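Local atomic coordinates of cyclopropane mycolic acid synthase 1 (Mycobacterium tuberculosis, PDB entry 1KPH), a protein that catalyses cyclopropane ring formation at the distal double bond of alpha mycolic acids, transferring a methylene group from S-adenosyl-L-methionine. Residues L5-F9 / L120-Q125; V12-L18 / L95-Q99; L45-Q49 / T235-W239; L18-F23 / V258-Y262. All coordinates share one frame. Numbering follows the deposited sequence.

Interaction 1: residues L5-F9 / L120-Q125; sequences LKPHF and LAGWEQ. With SAH (S-adenosyl-L-homocysteine), chain F.
Start with P7, whose C-gamma-exo ring enters the bend of 120-125, CG 3.5 Å from E124 OE2 and 4.0 Å from G122 N. A CB on G122 would come 2.9 Å from P7 CG and 2.3 Å from E124 OE2; its absence admits both. Segment 5-9 is extended to H8, centre of an inverse gamma turn and at the N-cap position; CA-CA distances are P7-G122 5.7 Å, L5-E124 6.3 Å. Q125 (m, t) brings OE1 3.3 Å from G122 N, a hydrogen bond, and 3.5 Å from CZ at the ring edge of F9 (chi1 m). Segment 120-125 follows strand 116-119 of the Rossmann-like methyltransferase sheet and holds the SAH adenine. E124, chi1 m, chi2 92°, accepts a hydrogen bond from SAH N6 on OE2 (3.2 Å), OE1 salt-bridging R146; W123 (chi1 p) bonds weakly through N to SAH N1 (3.3 Å). A water joins E124 OE1 (3.1 Å) to H8 N (2.6 Å). L5 (m, t) packs O 3.4 Å from E124 CB and CB 4.1 Å from E124 CG.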
# COMPACT_ATOMS: atom_id res chain seq x y z
N LEU A 5 6.29 20.94 4.02
CA LEU A 5 5.46 19.74 4.34
C LEU A 5 6.27 18.69 5.10
O LEU A 5 7.06 17.96 4.51
CB LEU A 5 4.92 19.11 3.05
CG LEU A 5 3.98 19.95 2.19
CD1 LEU A 5 3.57 19.15 0.97
CD2 LEU A 5 2.75 20.35 3.00
N LYS A 6 6.06 18.62 6.41
CA LYS A 6 6.76 17.64 7.22
C LYS A 6 5.97 16.34 7.27
O LYS A 6 4.85 16.30 7.76
CB LYS A 6 6.97 18.17 8.65
CG LYS A 6 7.94 19.33 8.75
CD LYS A 6 8.31 19.62 10.19
CE LYS A 6 9.40 20.68 10.30
NZ LYS A 6 9.88 20.83 11.70
N PRO A 7 6.55 15.24 6.75
CA PRO A 7 5.86 13.95 6.76
C PRO A 7 5.26 13.64 8.13
O PRO A 7 5.79 14.07 9.15
CB PRO A 7 6.96 12.97 6.39
CG PRO A 7 7.83 13.78 5.48
CD PRO A 7 7.91 15.10 6.21
N HIS A 8 4.15 12.91 8.14
CA HIS A 8 3.50 12.55 9.40
C HIS A 8 4.13 11.28 9.97
O HIS A 8 3.48 10.24 10.05
CB HIS A 8 2.00 12.33 9.18
CG HIS A 8 1.30 13.49 8.54
ND1 HIS A 8 1.26 13.67 7.17
CD2 HIS A 8 0.61 14.53 9.08
CE1 HIS A 8 0.58 14.77 6.90
NE2 HIS A 8 0.18 15.31 8.03
N PHE A 9 5.39 11.38 10.36
CA PHE A 9 6.11 10.25 10.92
C PHE A 9 5.36 9.60 12.08
O PHE A 9 5.20 8.38 12.12
CB PHE A 9 7.50 10.67 11.41
CG PHE A 9 8.46 11.03 10.31
CD1 PHE A 9 8.40 12.27 9.68
CD2 PHE A 9 9.44 10.13 9.90
CE1 PHE A 9 9.30 12.62 8.67
CE2 PHE A 9 10.35 10.46 8.90
CZ PHE A 9 10.28 11.71 8.28
N LEU A 120 14.54 6.59 5.35
CA LEU A 120 13.53 6.83 6.37
C LEU A 120 13.11 8.27 6.13
O LEU A 120 13.49 9.18 6.87
CB LEU A 120 14.13 6.69 7.77
CG LEU A 120 13.13 6.94 8.91
CD1 LEU A 120 12.00 5.93 8.85
CD2 LEU A 120 13.86 6.86 10.25
N ALA A 121 12.33 8.47 5.07
CA ALA A 121 11.85 9.79 4.69
C ALA A 121 10.60 9.68 3.85
O ALA A 121 10.30 8.61 3.32
CB ALA A 121 12.93 10.53 3.91
N GLY A 122 9.86 10.77 3.73
CA GLY A 122 8.65 10.76 2.93
C GLY A 122 8.93 11.36 1.56
O GLY A 122 9.96 11.99 1.37
N TRP A 123 8.03 11.15 0.61
CA TRP A 123 8.23 11.71 -0.72
C TRP A 123 8.35 13.22 -0.59
O TRP A 123 8.88 13.89 -1.47
CB TRP A 123 7.06 11.37 -1.65
CG TRP A 123 5.72 11.70 -1.09
CD1 TRP A 123 4.90 10.87 -0.37
CD2 TRP A 123 5.04 12.96 -1.17
NE1 TRP A 123 3.75 11.54 -0.01
CE2 TRP A 123 3.81 12.82 -0.49
CE3 TRP A 123 5.34 14.19 -1.76
CZ2 TRP A 123 2.89 13.87 -0.38
CZ3 TRP A 123 4.42 15.24 -1.65
CH2 TRP A 123 3.21 15.06 -0.96
N GLU A 124 7.85 13.75 0.52
CA GLU A 124 7.89 15.18 0.79
C GLU A 124 9.33 15.67 0.95
O GLU A 124 9.60 16.86 0.82
CB GLU A 124 7.12 15.52 2.08
CG GLU A 124 5.62 15.23 2.06
CD GLU A 124 5.27 13.84 2.57
OE1 GLU A 124 4.12 13.66 3.03
OE2 GLU A 124 6.13 12.94 2.51
N GLN A 125 10.23 14.74 1.24
CA GLN A 125 11.64 15.06 1.43
C GLN A 125 12.52 14.43 0.36
O GLN A 125 13.75 14.39 0.50
CB GLN A 125 12.09 14.58 2.81
CG GLN A 125 11.24 15.08 3.95
CD GLN A 125 11.53 14.37 5.26
OE1 GLN A 125 11.46 13.14 5.34
NE2 GLN A 125 11.87 15.14 6.29
N SAH F . 3.85 -0.81 -0.31
CA SAH F . 4.07 -1.80 0.74
CB SAH F . 3.65 -1.25 2.13
CG SAH F . 2.27 -0.57 2.27
C SAH F . 3.28 -3.09 0.46
OXT SAH F . 3.50 -4.09 1.17
C5' SAH F . 2.07 1.81 3.75
C4' SAH F . 3.51 2.24 3.50
O4' SAH F . 3.62 3.57 2.94
C3' SAH F . 4.36 2.23 4.77
O3' SAH F . 5.64 1.62 4.47
C2' SAH F . 4.49 3.70 5.11
O2' SAH F . 5.65 3.97 5.90
C1' SAH F . 4.52 4.34 3.77
N9 SAH F . 4.15 5.76 3.78
C8 SAH F . 3.07 6.39 4.32
N7 SAH F . 3.01 7.68 4.17
C5 SAH F . 4.18 7.94 3.45
C6 SAH F . 4.83 9.22 2.89
N6 SAH F . 4.28 10.44 3.02
N1 SAH F . 6.02 9.07 2.22
C2 SAH F . 6.57 7.83 2.09
N3 SAH F . 6.09 6.64 2.54
C4 SAH F . 4.89 6.77 3.21
O HOH W 1 3.60 12.21 5.70

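Interaction 2: residues V12-L18 / L95-Q99; sequences VQAHYDL and LSKNQ. With SAH (S-adenosyl-L-homocysteine), chain F; 10A (didecyl-dimethyl-ammonium), chain G.
Segment 12-18 is helical through Y16, and D17 is the first residue to leave helical angles (-96/18). Segment 95-99 begins as loop; S96 (-87/120) is the N-cap of the helix entered at K97, its OG weakly accepting from Q99 N at 3.3 Å. Q13 CA lies 5.2 Å from S96 CA, and D17 CA 5.6 Å from N98 CA. D17, chi1 m and chi2 -30°, turns its carboxylate onto this helix start: OD1 accepts from N98 N (2.7 Å) and S96 OG (2.7 Å), OD2 from K97 N (3.0 Å). Q13 extends with chi1 m and chi2 t, so that NE2 makes a weak bond to L95 O at 3.1 Å. V12 CG2 packs on L95 CD1 at 3.6 Å. Y16, chi1 m, lies with one ring face over SAH C3' and its edge near 10A C11; its hydroxyl bonds to H141. The SAH ribose is gripped by L95 N to O2' (3.2 Å) and by O3' to Q99 OE1 (2.5 Å). A carboxylate from the N-terminal region thus satisfies amides at the start of helix 97-109, tying the segment that covers the cofactor to the loop that binds its ribose.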
# COMPACT_ATOMS: atom_id res chain seq x y z
N VAL A 12 1.96 7.59 11.03
CA VAL A 12 2.32 6.43 10.23
C VAL A 12 3.06 5.43 11.10
O VAL A 12 2.75 4.24 11.09
CB VAL A 12 3.19 6.82 9.03
CG1 VAL A 12 3.70 5.58 8.31
CG2 VAL A 12 2.38 7.69 8.08
N GLN A 13 4.02 5.92 11.87
CA GLN A 13 4.80 5.07 12.76
C GLN A 13 3.91 4.45 13.83
O GLN A 13 4.21 3.37 14.35
CB GLN A 13 5.93 5.87 13.41
CG GLN A 13 7.10 6.14 12.48
CD GLN A 13 8.16 7.02 13.13
OE1 GLN A 13 8.45 6.89 14.32
NE2 GLN A 13 8.76 7.90 12.34
N ALA A 14 2.82 5.13 14.17
CA ALA A 14 1.91 4.62 15.19
C ALA A 14 1.44 3.21 14.83
O ALA A 14 1.24 2.37 15.71
CB ALA A 14 0.71 5.55 15.34
N HIS A 15 1.27 2.96 13.54
CA HIS A 15 0.80 1.66 13.08
C HIS A 15 1.91 0.66 12.73
O HIS A 15 1.98 -0.42 13.32
CB HIS A 15 -0.10 1.83 11.86
CG HIS A 15 -0.75 0.56 11.41
ND1 HIS A 15 -1.94 0.10 11.93
CD2 HIS A 15 -0.34 -0.38 10.52
CE1 HIS A 15 -2.24 -1.07 11.38
NE2 HIS A 15 -1.28 -1.38 10.52
N TYR A 16 2.77 1.02 11.79
CA TYR A 16 3.83 0.12 11.33
C TYR A 16 5.03 -0.14 12.23
O TYR A 16 5.75 -1.12 12.04
CB TYR A 16 4.32 0.56 9.95
CG TYR A 16 3.19 0.75 8.96
CD1 TYR A 16 2.59 2.00 8.79
CD2 TYR A 16 2.69 -0.33 8.22
CE1 TYR A 16 1.52 2.17 7.92
CE2 TYR A 16 1.62 -0.16 7.34
CZ TYR A 16 1.04 1.09 7.20
OH TYR A 16 -0.02 1.27 6.33
N ASP A 17 5.27 0.72 13.22
CA ASP A 17 6.39 0.48 14.11
C ASP A 17 5.95 -0.23 15.37
O ASP A 17 6.67 -0.26 16.37
CB ASP A 17 7.12 1.78 14.46
CG ASP A 17 8.03 2.25 13.34
OD1 ASP A 17 8.55 1.38 12.61
OD2 ASP A 17 8.23 3.47 13.20
N LEU A 18 4.76 -0.83 15.32
CA LEU A 18 4.22 -1.57 16.45
C LEU A 18 5.18 -2.69 16.84
O LEU A 18 5.54 -2.82 18.01
CB LEU A 18 2.86 -2.16 16.09
CG LEU A 18 2.12 -2.98 17.15
CD1 LEU A 18 1.78 -2.10 18.33
CD2 LEU A 18 0.86 -3.57 16.55
N LEU A 95 8.19 5.86 6.23
CA LEU A 95 8.25 6.64 7.46
C LEU A 95 8.40 5.73 8.67
O LEU A 95 8.51 6.20 9.80
CB LEU A 95 6.98 7.49 7.61
CG LEU A 95 6.59 8.32 6.39
CD1 LEU A 95 5.37 9.18 6.73
CD2 LEU A 95 7.77 9.20 5.97
N SER A 96 8.39 4.42 8.42
CA SER A 96 8.50 3.43 9.48
C SER A 96 9.95 3.10 9.83
O SER A 96 10.72 2.64 8.98
CB SER A 96 7.77 2.15 9.06
OG SER A 96 7.90 1.14 10.04
N LYS A 97 10.33 3.33 11.09
CA LYS A 97 11.69 3.05 11.54
C LYS A 97 12.00 1.57 11.37
O LYS A 97 13.04 1.20 10.82
CB LYS A 97 11.85 3.44 13.01
CG LYS A 97 11.43 4.86 13.35
CD LYS A 97 11.75 5.20 14.79
CE LYS A 97 11.21 6.57 15.18
NZ LYS A 97 11.65 7.63 14.22
N ASN A 98 11.10 0.72 11.86
CA ASN A 98 11.29 -0.72 11.78
C ASN A 98 11.39 -1.24 10.35
O ASN A 98 12.10 -2.21 10.08
CB ASN A 98 10.16 -1.45 12.52
CG ASN A 98 10.14 -1.11 14.00
OD1 ASN A 98 11.13 -0.63 14.56
ND2 ASN A 98 9.01 -1.39 14.66
N GLN A 99 10.66 -0.61 9.43
CA GLN A 99 10.69 -1.03 8.04
C GLN A 99 11.99 -0.58 7.40
O GLN A 99 12.61 -1.32 6.64
CB GLN A 99 9.50 -0.44 7.28
CG GLN A 99 8.15 -0.93 7.78
CD GLN A 99 7.00 -0.46 6.91
OE1 GLN A 99 7.05 0.62 6.33
NE2 GLN A 99 5.95 -1.27 6.82
N SAH F . 3.85 -0.81 -0.31
CA SAH F . 4.07 -1.80 0.74
CB SAH F . 3.65 -1.25 2.13
CG SAH F . 2.27 -0.57 2.27
C SAH F . 3.28 -3.09 0.46
OXT SAH F . 3.50 -4.09 1.17
C5' SAH F . 2.07 1.81 3.75
C4' SAH F . 3.51 2.24 3.50
O4' SAH F . 3.62 3.57 2.94
C3' SAH F . 4.36 2.23 4.77
O3' SAH F . 5.64 1.62 4.47
C2' SAH F . 4.49 3.70 5.11
O2' SAH F . 5.65 3.97 5.90
C1' SAH F . 4.52 4.34 3.77
N9 SAH F . 4.15 5.76 3.78
C8 SAH F . 3.07 6.39 4.32
N7 SAH F . 3.01 7.68 4.17
C5 SAH F . 4.18 7.94 3.45
C6 SAH F . 4.83 9.22 2.89
N6 SAH F . 4.28 10.44 3.02
N1 SAH F . 6.02 9.07 2.22
C2 SAH F . 6.57 7.83 2.09
N3 SAH F . 6.09 6.64 2.54
C4 SAH F . 4.89 6.77 3.21
C1 10A G . -12.11 6.50 5.88
C2 10A G . -10.71 6.54 6.51
C3 10A G . -9.79 5.53 5.81
C4 10A G . -8.36 5.44 6.36
C5 10A G . -7.62 4.38 5.53
C6 10A G . -6.17 4.09 5.96
C7 10A G . -5.70 2.98 5.01
C8 10A G . -4.32 2.39 5.33
C9 10A G . -4.05 1.25 4.33
C10 10A G . -2.79 0.48 4.73
N1 10A G . -2.38 -0.84 4.06
C11 10A G . -1.15 -1.32 4.80
C12 10A G . -1.96 -0.63 2.62
C13 10A G . -3.44 -1.95 4.02
C14 10A G . -4.14 -2.49 5.31
C15 10A G . -5.42 -3.34 5.09
C16 10A G . -6.65 -2.69 4.43
C17 10A G . -7.28 -1.55 5.26
C18 10A G . -8.52 -0.94 4.60
C19 10A G . -9.10 0.17 5.49
C20 10A G . -10.37 0.74 4.83
C21 10A G . -11.01 1.83 5.70
C22 10A G . -12.28 2.32 4.99

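Interaction 3: residues L45-Q49 / T235-W239; sequences LQEAQ and TLDLW
Apolar packing carries most of this contact, and L45 is its centre. Both segments are regular helix, inclined, with the N-to-C directions 142° apart (signed crossing angle -142°); the axes of these two short segments approach to 11.6 Å. That wide spacing leaves side chains to bridge the gap; the nearest CA pair, L45 CA and T235 CA, is 7.1 Å apart. L45 (chi1 t, chi2 p) sets CD2 3.7 Å from W239 CD1 and CD1 4.2 Å from T235 CG2, while its CB lies 3.9 Å from CD1 of L238 (chi1 m, chi2 t). Q49, chi1 and chi2 both m, adds van der Waals contacts, NE2 3.8 Å from W239 CZ2 and 4.1 Å from T235 CG2. The contact joins the start of helix 45-57 to the middle of helix 229-245 in the methyltransferase fold, beside the didecyl-dimethyl-ammonium pocket, probably where the acyl substrate binds; W239 touches that ligand and meets the ring of Y33 edge-to-face. The polar link is a water, accepting from both Q49 NE2 (3.1 Å) and W239 NE1 (2.9 Å), W239 having chi1 m and chi2 near -17°. Q49 OE1 and NE2 also bond to K52 NZ and S34 O.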
# COMPACT_ATOMS: atom_id res chain seq x y z
N LEU A 45 -1.40 -17.29 -0.44
CA LEU A 45 -1.32 -15.86 -0.22
C LEU A 45 -0.00 -15.32 -0.76
O LEU A 45 0.04 -14.27 -1.40
CB LEU A 45 -1.44 -15.55 1.28
CG LEU A 45 -1.27 -14.09 1.73
CD1 LEU A 45 -2.31 -13.21 1.03
CD2 LEU A 45 -1.43 -14.01 3.24
N GLN A 46 1.08 -16.06 -0.52
CA GLN A 46 2.40 -15.66 -0.98
C GLN A 46 2.44 -15.54 -2.50
O GLN A 46 2.97 -14.57 -3.03
CB GLN A 46 3.47 -16.64 -0.49
CG GLN A 46 4.90 -16.21 -0.83
CD GLN A 46 5.97 -17.13 -0.23
OE1 GLN A 46 5.98 -17.38 0.97
NE2 GLN A 46 6.87 -17.61 -1.07
N GLU A 47 1.88 -16.53 -3.19
CA GLU A 47 1.86 -16.53 -4.65
C GLU A 47 1.01 -15.38 -5.17
O GLU A 47 1.36 -14.73 -6.16
CB GLU A 47 1.30 -17.86 -5.19
CG GLU A 47 2.09 -19.09 -4.77
CD GLU A 47 1.46 -20.39 -5.26
OE1 GLU A 47 0.21 -20.44 -5.41
OE2 GLU A 47 2.20 -21.37 -5.47
N ALA A 48 -0.12 -15.13 -4.49
CA ALA A 48 -1.03 -14.06 -4.88
C ALA A 48 -0.42 -12.68 -4.64
O ALA A 48 -0.72 -11.72 -5.36
CB ALA A 48 -2.35 -14.19 -4.13
N GLN A 49 0.43 -12.56 -3.63
CA GLN A 49 1.08 -11.28 -3.35
C GLN A 49 2.14 -11.03 -4.42
O GLN A 49 2.33 -9.90 -4.86
CB GLN A 49 1.72 -11.28 -1.95
CG GLN A 49 0.70 -11.20 -0.82
CD GLN A 49 -0.07 -9.89 -0.83
OE1 GLN A 49 -0.16 -9.23 -1.86
NE2 GLN A 49 -0.63 -9.52 0.31
N THR A 235 -7.83 -11.65 0.77
CA THR A 235 -6.54 -11.32 1.37
C THR A 235 -6.76 -11.08 2.87
O THR A 235 -6.07 -11.65 3.71
CB THR A 235 -5.93 -10.03 0.75
OG1 THR A 235 -5.73 -10.22 -0.66
CG2 THR A 235 -4.60 -9.70 1.40
N LEU A 236 -7.74 -10.24 3.19
CA LEU A 236 -8.07 -9.92 4.57
C LEU A 236 -8.55 -11.14 5.35
O LEU A 236 -8.22 -11.29 6.53
CB LEU A 236 -9.12 -8.80 4.61
CG LEU A 236 -8.58 -7.42 4.23
CD1 LEU A 236 -9.73 -6.49 3.82
CD2 LEU A 236 -7.82 -6.84 5.41
N ASP A 237 -9.32 -12.01 4.71
CA ASP A 237 -9.79 -13.22 5.37
C ASP A 237 -8.59 -14.09 5.74
O ASP A 237 -8.54 -14.65 6.84
CB ASP A 237 -10.74 -14.03 4.48
CG ASP A 237 -12.12 -13.38 4.33
OD1 ASP A 237 -12.52 -12.60 5.22
OD2 ASP A 237 -12.81 -13.68 3.33
N LEU A 238 -7.62 -14.19 4.83
CA LEU A 238 -6.43 -14.99 5.08
C LEU A 238 -5.56 -14.38 6.16
O LEU A 238 -4.93 -15.10 6.94
CB LEU A 238 -5.61 -15.17 3.79
CG LEU A 238 -6.28 -15.93 2.64
CD1 LEU A 238 -5.28 -16.13 1.52
CD2 LEU A 238 -6.78 -17.27 3.12
N TRP A 239 -5.51 -13.05 6.22
CA TRP A 239 -4.70 -12.38 7.25
C TRP A 239 -5.30 -12.64 8.62
O TRP A 239 -4.59 -12.95 9.57
CB TRP A 239 -4.62 -10.87 7.01
CG TRP A 239 -3.68 -10.45 5.91
CD1 TRP A 239 -2.69 -11.21 5.34
CD2 TRP A 239 -3.63 -9.17 5.27
NE1 TRP A 239 -2.04 -10.48 4.38
CE2 TRP A 239 -2.59 -9.22 4.31
CE3 TRP A 239 -4.37 -7.98 5.40
CZ2 TRP A 239 -2.27 -8.13 3.49
CZ3 TRP A 239 -4.04 -6.90 4.59
CH2 TRP A 239 -3.00 -6.98 3.64
O HOH W 2 0.47 -10.68 3.01

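Interaction 4: residues L18-F23 / V258-Y262; sequences LSDDFF and VYERY
V258 opens the helical segment 258-262, and its CG1 meets two residues of 18-23: L18 CD2 at 4.0 Å and F22 CZ at 3.9 Å. In 18-23, S19 caps the short helix 20-23, OG weakly accepting from F22 N at 3.3 Å. Opposing backbones stay well apart, with V258 CA 9.8 Å from L18 CA, Y259 CA 9.4 Å from F22 CA and Y262 CA 10.1 Å from F23 CA, so side chains fill the space between. Y259 turns sideways, packing against helices 229-245 and 247-253. One turn on from V258, Y262 (chi1 -88°) offers a ring face to the edge of F22 (chi1 t) in a T-shaped stack, centroids 5.1 Å apart, planes at 76°. Y262 OH comes within 3.7 Å of L18 CD2 (chi1 t, chi2 p) and 4.1 Å of F23 CZ. This is an aromatic-aliphatic cluster packing L18 and helix 20-23 onto helix 256-275; through F23 it continues to Y33 and W75, residues assigned by similarity to the S-adenosylmethionine site.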
# COMPACT_ATOMS: atom_id res chain seq x y z
N LEU A 18 4.76 -0.83 15.32
CA LEU A 18 4.22 -1.57 16.45
C LEU A 18 5.18 -2.69 16.84
O LEU A 18 5.54 -2.82 18.01
CB LEU A 18 2.86 -2.16 16.09
CG LEU A 18 2.12 -2.98 17.15
CD1 LEU A 18 1.78 -2.10 18.33
CD2 LEU A 18 0.86 -3.57 16.55
N SER A 19 5.58 -3.49 15.85
CA SER A 19 6.49 -4.61 16.06
C SER A 19 6.48 -5.56 14.86
O SER A 19 5.47 -6.21 14.61
CB SER A 19 6.10 -5.40 17.31
OG SER A 19 6.72 -6.68 17.32
N ASP A 20 7.59 -5.64 14.14
CA ASP A 20 7.66 -6.53 12.98
C ASP A 20 7.18 -7.91 13.38
O ASP A 20 6.42 -8.56 12.66
CB ASP A 20 9.09 -6.62 12.46
CG ASP A 20 9.54 -5.36 11.76
OD1 ASP A 20 10.65 -5.37 11.19
OD2 ASP A 20 8.78 -4.37 11.78
N ASP A 21 7.64 -8.36 14.54
CA ASP A 21 7.28 -9.67 15.06
C ASP A 21 5.76 -9.85 15.08
O ASP A 21 5.26 -10.94 14.83
CB ASP A 21 7.84 -9.86 16.47
CG ASP A 21 9.35 -9.73 16.51
OD1 ASP A 21 10.04 -10.64 15.99
OD2 ASP A 21 9.85 -8.72 17.04
N PHE A 22 5.04 -8.77 15.37
CA PHE A 22 3.58 -8.83 15.41
C PHE A 22 2.96 -8.94 14.02
O PHE A 22 2.09 -9.77 13.78
CB PHE A 22 3.00 -7.59 16.11
CG PHE A 22 1.50 -7.64 16.26
CD1 PHE A 22 0.91 -8.40 17.27
CD2 PHE A 22 0.67 -6.97 15.37
CE1 PHE A 22 -0.47 -8.49 17.39
CE2 PHE A 22 -0.72 -7.05 15.47
CZ PHE A 22 -1.29 -7.81 16.49
N PHE A 23 3.40 -8.10 13.10
CA PHE A 23 2.87 -8.14 11.75
C PHE A 23 3.16 -9.48 11.11
O PHE A 23 2.35 -9.99 10.33
CB PHE A 23 3.44 -7.01 10.90
CG PHE A 23 2.90 -5.66 11.26
CD1 PHE A 23 3.65 -4.77 12.02
CD2 PHE A 23 1.62 -5.29 10.87
CE1 PHE A 23 3.14 -3.53 12.37
CE2 PHE A 23 1.09 -4.06 11.22
CZ PHE A 23 1.85 -3.17 11.97
N VAL A 258 -4.39 -5.30 21.96
CA VAL A 258 -3.90 -5.04 20.61
C VAL A 258 -4.43 -6.12 19.67
O VAL A 258 -4.82 -5.83 18.54
CB VAL A 258 -2.36 -5.05 20.55
CG1 VAL A 258 -1.89 -4.99 19.10
CG2 VAL A 258 -1.81 -3.87 21.33
N TYR A 259 -4.45 -7.36 20.14
CA TYR A 259 -4.95 -8.48 19.35
C TYR A 259 -6.41 -8.24 18.95
O TYR A 259 -6.75 -8.28 17.76
CB TYR A 259 -4.85 -9.78 20.15
CG TYR A 259 -5.61 -10.93 19.52
CD1 TYR A 259 -5.11 -11.60 18.40
CD2 TYR A 259 -6.85 -11.31 20.02
CE1 TYR A 259 -5.84 -12.62 17.79
CE2 TYR A 259 -7.58 -12.33 19.43
CZ TYR A 259 -7.08 -12.98 18.32
OH TYR A 259 -7.82 -13.97 17.72
N GLU A 260 -7.25 -8.00 19.95
CA GLU A 260 -8.68 -7.75 19.73
C GLU A 260 -8.90 -6.63 18.73
O GLU A 260 -9.77 -6.71 17.86
CB GLU A 260 -9.37 -7.39 21.04
CG GLU A 260 -9.42 -8.52 22.06
CD GLU A 260 -10.12 -9.75 21.52
OE1 GLU A 260 -11.26 -9.63 21.02
OE2 GLU A 260 -9.53 -10.85 21.60
N ARG A 261 -8.12 -5.57 18.87
CA ARG A 261 -8.24 -4.42 17.99
C ARG A 261 -7.91 -4.81 16.55
O ARG A 261 -8.64 -4.45 15.62
CB ARG A 261 -7.31 -3.30 18.47
CG ARG A 261 -7.46 -1.99 17.71
CD ARG A 261 -6.76 -0.88 18.46
NE ARG A 261 -5.34 -1.17 18.67
CZ ARG A 261 -4.53 -0.46 19.44
NH1 ARG A 261 -5.00 0.59 20.10
NH2 ARG A 261 -3.26 -0.80 19.56
N TYR A 262 -6.82 -5.54 16.36
CA TYR A 262 -6.44 -5.94 15.01
C TYR A 262 -7.39 -6.95 14.37
O TYR A 262 -7.60 -6.92 13.16
CB TYR A 262 -5.01 -6.46 14.98
CG TYR A 262 -4.01 -5.35 14.76
CD1 TYR A 262 -3.77 -4.40 15.75
CD2 TYR A 262 -3.39 -5.18 13.52
CE1 TYR A 262 -2.93 -3.32 15.52
CE2 TYR A 262 -2.55 -4.10 13.28
CZ TYR A 262 -2.33 -3.17 14.28
OH TYR A 262 -1.51 -2.09 14.06

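Overall arrangement
Three contacts involve the N-terminal 23 residues, which run in order through interactions 1, 2 and 4. Interactions 1 and 2, centres 13 Å apart, touch through L95 and L120 and both reach SAH, interaction 1 at its adenine, interaction 2 at its ribose; their partner segments follow neighbouring parallel strands, 89-93 and 116-119. Interaction 4 shares L18 with interaction 2, 12 Å away between centres, and H15 meets Y262 and F23. Interaction 3 stands apart, about 17 Å from interaction 4 and 29 Å from interaction 1, centre to centre, though in sequence interaction 4 encloses it; it lies across the chain's centre from interaction 1. The N-terminal region thus spans from SAH to helix 256-275.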